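Putative poly(3-hydroxybutyrate) depolymerase LpqC (Bordetella parapertussis 12822, PDB 3D0K) is a putative poly(3-hydroxybutyrate) depolymerase that probably hydrolyses ester bonds as a serine hydrolase of the alpha/beta-hydrolase type. Local coordinates at residues Y238-G248 against P258-V266. Sequence-based numbering, arbitrary orientation. Where two conformers were deposited one is given.
Sequences YARARHYYEAG and PFGWQLQVV
Helix 237-255 packs on edge strand 262-266 of the central sheet and on the loop leading into it, with Tyr-244, Tyr-245 and Gly-248 meeting Phe-259, Trp-261 and Leu-263. The Tyr-244 ring and the six-membered ring of Trp-261 form an offset stack, centroids 4.5 Å apart and planes at 24°, closest where Tyr-244 CZ comes to 3.4 Å from Trp-261 CH2. Beyond this pair, Tyr-177 stacks on Tyr-244 and His-155 meets it edge-to-face; the indole NE1 is hydrogen-bonded to Leu-203 O. Gly-248, without a side chain, lets two aromatic groups come up to its backbone: Trp-261 CZ3 lies 3.6 Å from Gly-248 CA, and Phe-259 CE1 is 3.3 Å from Gly-248 C. In the alpha/beta-hydrolase fold suggested by the sheet order and a probable Ser-148, His-271, Asp-216 triad, this is the last helical crossover, running from strand 209-213 to its parallel neighbour 262-266, and segment 238-248 runs nearly antiparallel to 262-266 (161°). Tyr-245, CG anti to its own N (chi1 -178°), carries its ring toward the strand, where Leu-263 CB makes a CH-pi contact over one face, 3.9 Å from the ring centroid. Trp-261 O sits at the edge of the same ring, near its plane, and the Phe-259 ring meets it obliquely. A water accepts from Leu-263 N at 2.8 Å and has a weak bond to Tyr-245 OH, giving the edge-strand amide a polar partner. Toward the N-terminal end of segment 238-248, Arg-242, its chain bent at chi3, lays one guanidinium face over Leu-263 CD2, with NH1 3.5 Å from that methyl. Val-265 puts CG2 beside Arg-242 NH2 and CG1 against the phenol end of Tyr-238, whose backbone is hydrogen-bonded to Asp-216.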
ATOM      1  N   TYR A 238      14.860   8.329  -0.851  1.00 15.31           N
ATOM      2  CA  TYR A 238      14.499   9.341  -1.844  1.00 17.27           C
ATOM      3  C   TYR A 238      15.206   8.994  -3.186  1.00 17.34           C
ATOM      4  O   TYR A 238      14.560   8.992  -4.260  1.00 17.83           O
ATOM      5  CB  TYR A 238      14.889  10.731  -1.319  1.00 18.27           C
ATOM      6  CG  TYR A 238      14.641  11.882  -2.291  1.00 21.36           C
ATOM      7  CD1 TYR A 238      13.391  12.050  -2.914  1.00 23.53           C
ATOM      8  CD2 TYR A 238      15.640  12.843  -2.516  1.00 25.39           C
ATOM      9  CE1 TYR A 238      13.159  13.101  -3.778  1.00 26.41           C
ATOM     10  CE2 TYR A 238      15.423  13.919  -3.394  1.00 27.81           C
ATOM     11  CZ  TYR A 238      14.177  14.041  -4.013  1.00 25.46           C
ATOM     12  OH  TYR A 238      13.968  15.106  -4.885  1.00 25.41           O
ATOM     13  N   ALA A 239      16.515   8.678  -3.141  1.00 16.77           N
ATOM     14  CA  ALA A 239      17.212   8.206  -4.366  1.00 15.80           C
ATOM     15  C   ALA A 239      16.543   6.968  -4.964  1.00 16.49           C
ATOM     16  O   ALA A 239      16.432   6.857  -6.185  1.00 15.35           O
ATOM     17  CB  ALA A 239      18.675   7.900  -4.109  1.00 17.26           C
ATOM     18  N   ARG A 240      16.138   6.026  -4.107  1.00 15.15           N
ATOM     19  CA  ARG A 240      15.563   4.796  -4.608  1.00 16.51           C
ATOM     20  C   ARG A 240      14.250   5.031  -5.324  1.00 16.05           C
ATOM     21  O   ARG A 240      13.932   4.318  -6.309  1.00 15.82           O
ATOM     22  CB  ARG A 240      15.378   3.774  -3.486  1.00 17.09           C
ATOM     23  CG  ARG A 240      16.691   3.422  -2.885  1.00 16.19           C
ATOM     24  CD  ARG A 240      16.617   2.361  -1.774  1.00 17.75           C
ATOM     25  NE  ARG A 240      17.964   2.198  -1.221  1.00 19.15           N
ATOM     26  CZ  ARG A 240      18.256   1.553  -0.092  1.00 23.41           C
ATOM     27  NH1 ARG A 240      17.298   1.003   0.634  1.00 24.38           N
ATOM     28  NH2 ARG A 240      19.509   1.485   0.341  1.00 19.56           N
ATOM     29  N   ALA A 241      13.468   5.985  -4.818  1.00 15.23           N
ATOM     30  CA  ALA A 241      12.192   6.369  -5.446  1.00 15.23           C
ATOM     31  C   ALA A 241      12.426   6.850  -6.893  1.00 16.48           C
ATOM     32  O   ALA A 241      11.769   6.412  -7.837  1.00 15.88           O
ATOM     33  CB  ALA A 241      11.488   7.481  -4.607  1.00 14.49           C
ATOM     34  N   ARG A 242      13.450   7.673  -7.095  1.00 17.42           N
ATOM     35  CA  ARG A 242      13.781   8.179  -8.436  1.00 17.96           C
ATOM     36  C   ARG A 242      14.281   7.055  -9.344  1.00 17.96           C
ATOM     37  O   ARG A 242      13.982   7.019 -10.538  1.00 18.74           O
ATOM     38  CB  ARG A 242      14.889   9.251  -8.366  1.00 19.03           C
ATOM     39  CG  ARG A 242      14.596  10.436  -7.447  1.00 25.93           C
ATOM     40  CD  ARG A 242      15.341  11.724  -7.999  1.00 32.12           C
ATOM     41  NE  ARG A 242      14.419  12.334  -8.964  1.00 41.41           N
ATOM     42  CZ  ARG A 242      13.659  13.412  -8.744  1.00 43.97           C
ATOM     43  NH1 ARG A 242      12.831  13.831  -9.700  1.00 45.39           N
ATOM     44  NH2 ARG A 242      13.732  14.092  -7.597  1.00 43.97           N
ATOM     45  N   HIS A 243      15.036   6.142  -8.761  1.00 19.03           N
ATOM     46  CA  HIS A 243      15.585   4.988  -9.469  1.00 18.00           C
ATOM     47  C   HIS A 243      14.407   4.131  -9.972  1.00 18.28           C
ATOM     48  O   HIS A 243      14.417   3.721 -11.133  1.00 17.71           O
ATOM     49  CB  HIS A 243      16.494   4.212  -8.526  1.00 18.68           C
ATOM     50  CG  HIS A 243      17.218   3.057  -9.154  1.00 20.80           C
ATOM     51  ND1 HIS A 243      16.656   1.802  -9.263  1.00 26.62           N
ATOM     52  CD2 HIS A 243      18.463   2.954  -9.670  1.00 21.31           C
ATOM     53  CE1 HIS A 243      17.523   0.974  -9.835  1.00 24.45           C
ATOM     54  NE2 HIS A 243      18.629   1.648 -10.094  1.00 24.47           N
ATOM     55  N   TYR A 244      13.426   3.859  -9.107  1.00 16.84           N
ATOM     56  CA  TYR A 244      12.263   3.034  -9.485  1.00 17.71           C
ATOM     57  C   TYR A 244      11.464   3.651 -10.629  1.00 16.56           C
ATOM     58  O   TYR A 244      11.124   2.977 -11.627  1.00 15.44           O
ATOM     59  CB  TYR A 244      11.354   2.820  -8.256  1.00 17.83           C
ATOM     60  CG  TYR A 244      10.148   1.953  -8.485  1.00 18.68           C
ATOM     61  CD1 TYR A 244      10.262   0.590  -8.872  1.00 17.02           C
ATOM     62  CD2 TYR A 244       8.860   2.473  -8.218  1.00 17.58           C
ATOM     63  CE1 TYR A 244       9.085  -0.209  -9.038  1.00 17.57           C
ATOM     64  CE2 TYR A 244       7.742   1.677  -8.338  1.00 19.89           C
ATOM     65  CZ  TYR A 244       7.873   0.348  -8.752  1.00 18.43           C
ATOM     66  OH  TYR A 244       6.720  -0.418  -8.849  1.00 19.48           O
ATOM     67  N   TYR A 245      11.165   4.926 -10.459  1.00 17.18           N
ATOM     68  CA  TYR A 245      10.489   5.704 -11.485  1.00 18.04           C
ATOM     69  C   TYR A 245      11.177   5.616 -12.857  1.00 17.91           C
ATOM     70  O   TYR A 245      10.545   5.321 -13.856  1.00 18.16           O
ATOM     71  CB  TYR A 245      10.301   7.146 -11.038  1.00 18.32           C
ATOM     72  CG  TYR A 245       9.565   7.971 -12.071  1.00 19.05           C
ATOM     73  CD1 TYR A 245       8.182   7.832 -12.253  1.00 18.27           C
ATOM     74  CD2 TYR A 245      10.250   8.887 -12.874  1.00 22.33           C
ATOM     75  CE1 TYR A 245       7.512   8.620 -13.198  1.00 16.32           C
ATOM     76  CE2 TYR A 245       9.571   9.655 -13.839  1.00 20.58           C
ATOM     77  CZ  TYR A 245       8.224   9.518 -13.971  1.00 21.51           C
ATOM     78  OH  TYR A 245       7.570  10.276 -14.915  1.00 23.72           O
ATOM     79  N   GLU A 246      12.489   5.834 -12.905  0.50 16.86           N
ATOM     80  CA  GLU A 246      13.196   5.764 -14.193  0.50 17.50           C
ATOM     81  C   GLU A 246      13.213   4.332 -14.758  0.50 17.30           C
ATOM     82  O   GLU A 246      13.126   4.140 -15.987  0.50 16.68           O
ATOM     83  CB  GLU A 246      14.619   6.352 -14.078  0.50 17.90           C
ATOM     84  CG  GLU A 246      14.663   7.867 -13.732  0.50 20.69           C
ATOM     85  CD  GLU A 246      15.878   8.242 -12.874  0.50 24.72           C
ATOM     86  OE1 GLU A 246      16.200   9.448 -12.732  0.50 24.38           O
ATOM     87  OE2 GLU A 246      16.494   7.317 -12.301  0.50 26.98           O
ATOM     88  N   ALA A 247      13.283   3.336 -13.866  1.00 17.20           N
ATOM     89  CA  ALA A 247      13.290   1.929 -14.277  1.00 17.47           C
ATOM     90  C   ALA A 247      11.967   1.569 -14.954  1.00 17.51           C
ATOM     91  O   ALA A 247      11.950   0.846 -15.955  1.00 17.95           O
ATOM     92  CB  ALA A 247      13.498   1.011 -13.013  1.00 16.48           C
ATOM     93  N   GLY A 248      10.875   2.087 -14.418  1.00 16.58           N
ATOM     94  CA  GLY A 248       9.547   1.881 -15.013  1.00 18.28           C
ATOM     95  C   GLY A 248       9.436   2.587 -16.374  1.00 18.78           C
ATOM     96  O   GLY A 248       8.951   1.997 -17.358  1.00 17.00           O
ATOM     97  N   PRO A 258       2.242   1.993 -22.933  1.00 20.09           N
ATOM     98  CA  PRO A 258       1.865   3.190 -22.135  1.00 21.34           C
ATOM     99  C   PRO A 258       2.412   3.140 -20.680  1.00 21.20           C
ATOM    100  O   PRO A 258       2.513   2.042 -20.063  1.00 20.69           O
ATOM    101  CB  PRO A 258       0.328   3.198 -22.145  1.00 21.01           C
ATOM    102  CG  PRO A 258      -0.115   1.884 -22.731  1.00 21.96           C
ATOM    103  CD  PRO A 258       1.075   1.195 -23.388  1.00 20.29           C
ATOM    104  N   PHE A 259       2.802   4.318 -20.165  1.00 20.42           N
ATOM    105  CA  PHE A 259       3.403   4.427 -18.841  1.00 19.37           C
ATOM    106  C   PHE A 259       2.630   5.449 -18.017  1.00 20.12           C
ATOM    107  O   PHE A 259       2.583   6.621 -18.379  1.00 19.46           O
ATOM    108  CB  PHE A 259       4.838   4.889 -18.984  1.00 20.22           C
ATOM    109  CG  PHE A 259       5.576   5.047 -17.684  1.00 20.71           C
ATOM    110  CD1 PHE A 259       5.824   3.932 -16.864  1.00 18.84           C
ATOM    111  CD2 PHE A 259       6.133   6.297 -17.336  1.00 19.82           C
ATOM    112  CE1 PHE A 259       6.539   4.074 -15.689  1.00 20.02           C
ATOM    113  CE2 PHE A 259       6.872   6.444 -16.123  1.00 18.57           C
ATOM    114  CZ  PHE A 259       7.082   5.356 -15.326  1.00 18.04           C
ATOM    115  N   GLY A 260       2.050   4.991 -16.910  1.00 19.45           N
ATOM    116  CA  GLY A 260       1.097   5.777 -16.122  1.00 19.28           C
ATOM    117  C   GLY A 260       1.650   6.329 -14.815  1.00 19.72           C
ATOM    118  O   GLY A 260       0.987   7.165 -14.173  1.00 19.64           O
ATOM    119  N   TRP A 261       2.849   5.904 -14.413  1.00 19.94           N
ATOM    120  CA  TRP A 261       3.337   6.288 -13.063  1.00 20.08           C
ATOM    121  C   TRP A 261       3.613   7.774 -12.970  1.00 21.16           C
ATOM    122  O   TRP A 261       3.928   8.411 -13.964  1.00 20.21           O
ATOM    123  CB  TRP A 261       4.593   5.533 -12.655  1.00 20.32           C
ATOM    124  CG  TRP A 261       4.527   4.054 -12.675  1.00 18.61           C
ATOM    125  CD1 TRP A 261       3.407   3.221 -12.906  1.00 19.16           C
ATOM    126  CD2 TRP A 261       5.620   3.187 -12.409  1.00 18.87           C
ATOM    127  NE1 TRP A 261       3.803   1.904 -12.810  1.00 18.89           N
ATOM    128  CE2 TRP A 261       5.139   1.855 -12.488  1.00 18.42           C
ATOM    129  CE3 TRP A 261       6.983   3.416 -12.090  1.00 15.98           C
ATOM    130  CZ2 TRP A 261       5.973   0.738 -12.313  1.00 19.31           C
ATOM    131  CZ3 TRP A 261       7.818   2.300 -11.873  1.00 18.48           C
ATOM    132  CH2 TRP A 261       7.318   0.979 -12.006  1.00 17.66           C
ATOM    133  N   GLN A 262       3.460   8.330 -11.762  1.00 21.21           N
ATOM    134  CA  GLN A 262       3.837   9.693 -11.495  1.00 22.58           C
ATOM    135  C   GLN A 262       4.718   9.674 -10.265  1.00 21.49           C
ATOM    136  O   GLN A 262       4.377   9.031  -9.261  1.00 22.13           O
ATOM    137  CB  GLN A 262       2.593  10.546 -11.214  1.00 24.64           C
ATOM    138  CG  GLN A 262       1.439  10.290 -12.211  1.00 30.82           C
ATOM    139  CD  GLN A 262       1.355  11.310 -13.354  1.00 41.93           C
ATOM    140  OE1 GLN A 262       0.277  11.884 -13.600  1.00 46.16           O
ATOM    141  NE2 GLN A 262       2.477  11.563 -14.043  1.00 43.61           N
ATOM    142  N   LEU A 263       5.832  10.381 -10.351  1.00 21.05           N
ATOM    143  CA  LEU A 263       6.713  10.631  -9.225  1.00 20.61           C
ATOM    144  C   LEU A 263       6.364  11.977  -8.577  1.00 20.55           C
ATOM    145  O   LEU A 263       6.488  13.039  -9.204  1.00 20.41           O
ATOM    146  CB  LEU A 263       8.185  10.598  -9.671  1.00 20.83           C
ATOM    147  CG  LEU A 263       9.195  10.907  -8.538  1.00 22.06           C
ATOM    148  CD1 LEU A 263       9.191   9.794  -7.453  1.00 22.57           C
ATOM    149  CD2 LEU A 263      10.648  11.125  -9.029  1.00 23.48           C
ATOM    150  N   GLN A 264       5.919  11.955  -7.335  1.00 18.82           N
ATOM    151  CA  GLN A 264       5.536  13.209  -6.686  1.00 18.63           C
ATOM    152  C   GLN A 264       6.465  13.464  -5.515  1.00 19.54           C
ATOM    153  O   GLN A 264       6.416  12.755  -4.524  1.00 19.80           O
ATOM    154  CB  GLN A 264       4.056  13.124  -6.223  1.00 20.21           C
ATOM    155  CG  GLN A 264       3.646  14.330  -5.378  1.00 20.79           C
ATOM    156  CD  GLN A 264       3.614  15.609  -6.186  1.00 29.50           C
ATOM    157  OE1 GLN A 264       4.447  16.526  -6.004  1.00 30.55           O
ATOM    158  NE2 GLN A 264       2.643  15.696  -7.082  1.00 26.31           N
ATOM    159  N   VAL A 265       7.379  14.432  -5.639  1.00 19.61           N
ATOM    160  CA  VAL A 265       8.282  14.725  -4.554  1.00 20.63           C
ATOM    161  C   VAL A 265       7.566  15.604  -3.547  1.00 20.82           C
ATOM    162  O   VAL A 265       6.910  16.570  -3.925  1.00 22.57           O
ATOM    163  CB  VAL A 265       9.523  15.455  -5.085  1.00 21.71           C
ATOM    164  CG1 VAL A 265      10.491  15.786  -3.939  1.00 23.25           C
ATOM    165  CG2 VAL A 265      10.194  14.559  -6.165  1.00 21.92           C
ATOM    166  N   VAL A 266       7.694  15.287  -2.272  1.00 20.46           N
ATOM    167  CA  VAL A 266       7.181  16.148  -1.202  1.00 20.22           C
ATOM    168  C   VAL A 266       8.320  17.009  -0.582  1.00 21.43           C
ATOM    169  O   VAL A 266       9.190  16.493   0.115  1.00 20.28           O
ATOM    170  CB  VAL A 266       6.442  15.324  -0.125  1.00 20.32           C
ATOM    171  CG1 VAL A 266       5.723  16.244   0.859  1.00 20.02           C
ATOM    172  CG2 VAL A 266       5.424  14.393  -0.751  1.00 18.73           C
TER
HETATM  173  O   HOH W   1       6.183  11.926 -12.679  1.00 22.70           O